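Local coordinates for MccB protein (Escherichia coli, PDB 6OM4) that attaches AMP to the C-terminal end of the N-formylated MccA peptide by a phosphoramidate bond, in the biosynthesis of the Trojan-horse antibiotic microcin C7, at residues 262-265 against 266-270. Residues are numbered along the deposited sequence; the frame is centred on the assembly and turned at random.
Sequences KVVA and DLYGA. Unlike the reference sequence in segment 266-270: Ala-270 (reference Ser).
Tyr-268 reaches back along its own chain to Ala-265, an example of how an extended loop can bring the end of one large side chain back to the backbone three residues earlier. The phenol OH of Tyr-268 lies 3.2 Å from Ala-265 O, and the ring carbons CE2 and CZ are each 3.6 Å from that same oxygen, which approaches the ring obliquely. Ala-265 CB is also 4.4 Å from Tyr-268 CZ, a loose apolar contact. With CG beside the backbone N and anti to the carbonyl carbon (chi1 -63°), the ring is sent back along the chain. Tyr-268 is also the centre of an inverse gamma turn, closed by a weak bond from Gly-269 N to Leu-267 O at 3.1 Å; this bends the loop just before helix 273-285, within the ThiF-family part of the enzyme. Asp-266 meets Ala-265 mainly as its covalent neighbour. This surface loop forms part of the peptide-binding site: the strongest polar partner of Tyr-268 OH is the backbone of the bound peptide, to which Ala-265 also makes backbone hydrogen bonds, while Phe-217 meets the tyrosine ring edge-to-face. Farther back, Val-264 packs on the peptide backbone, and Val-264 CG1 is 4.4 Å from Tyr-268 OH.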
# COMPACT_ATOMS: atom_id res chain seq x y z
N LYS A 262 9.04 11.38 -18.84
CA LYS A 262 10.22 12.16 -18.49
C LYS A 262 9.78 13.33 -17.61
O LYS A 262 9.89 14.49 -18.01
CB LYS A 262 10.94 12.56 -19.78
CG LYS A 262 11.22 11.36 -20.67
CD LYS A 262 12.12 11.61 -21.86
CE LYS A 262 12.32 10.34 -22.68
NZ LYS A 262 12.58 9.16 -21.82
N VAL A 263 9.28 13.00 -16.42
CA VAL A 263 8.68 13.98 -15.55
C VAL A 263 9.67 14.36 -14.44
O VAL A 263 9.76 15.50 -14.05
CB VAL A 263 7.35 13.47 -14.95
CG1 VAL A 263 6.50 14.65 -14.49
CG2 VAL A 263 6.56 12.59 -15.90
N VAL A 264 10.41 13.38 -13.93
CA VAL A 264 11.32 13.64 -12.81
C VAL A 264 12.68 14.07 -13.39
O VAL A 264 13.09 13.54 -14.42
CB VAL A 264 11.42 12.42 -11.89
CG1 VAL A 264 12.17 12.71 -10.59
CG2 VAL A 264 10.05 11.87 -11.56
N ALA A 265 13.34 15.05 -12.76
CA ALA A 265 14.69 15.46 -13.19
C ALA A 265 15.62 14.24 -13.17
O ALA A 265 15.54 13.42 -12.28
CB ALA A 265 15.24 16.55 -12.30
N ASP A 266 16.51 14.12 -14.15
CA ASP A 266 17.54 13.08 -14.02
C ASP A 266 18.96 13.64 -14.13
O ASP A 266 19.90 12.89 -13.84
CB ASP A 266 17.35 11.94 -15.02
CG ASP A 266 17.45 12.41 -16.45
OD1 ASP A 266 17.25 13.61 -16.70
OD2 ASP A 266 17.75 11.56 -17.31
N LEU A 267 19.14 14.90 -14.54
CA LEU A 267 20.48 15.51 -14.48
C LEU A 267 20.61 16.36 -13.21
O LEU A 267 20.19 17.52 -13.18
CB LEU A 267 20.80 16.34 -15.72
CG LEU A 267 22.14 17.10 -15.63
CD1 LEU A 267 23.29 16.17 -15.24
CD2 LEU A 267 22.49 17.81 -16.93
N TYR A 268 21.26 15.79 -12.20
CA TYR A 268 21.61 16.48 -10.96
C TYR A 268 23.00 17.08 -11.17
O TYR A 268 24.00 16.65 -10.59
CB TYR A 268 21.50 15.52 -9.77
CG TYR A 268 20.09 15.03 -9.56
CD1 TYR A 268 19.18 15.80 -8.85
CD2 TYR A 268 19.64 13.86 -10.16
CE1 TYR A 268 17.86 15.39 -8.70
CE2 TYR A 268 18.33 13.44 -10.03
CZ TYR A 268 17.43 14.21 -9.29
OH TYR A 268 16.15 13.82 -9.15
N GLY A 269 23.05 18.11 -12.03
CA GLY A 269 24.30 18.62 -12.49
C GLY A 269 24.11 19.63 -13.58
O GLY A 269 22.98 20.13 -13.75
N ALA A 270 25.22 20.03 -14.22
CA ALA A 270 25.23 21.01 -15.32
C ALA A 270 26.20 20.54 -16.41
O ALA A 270 27.19 19.83 -16.13
CB ALA A 270 25.64 22.38 -14.86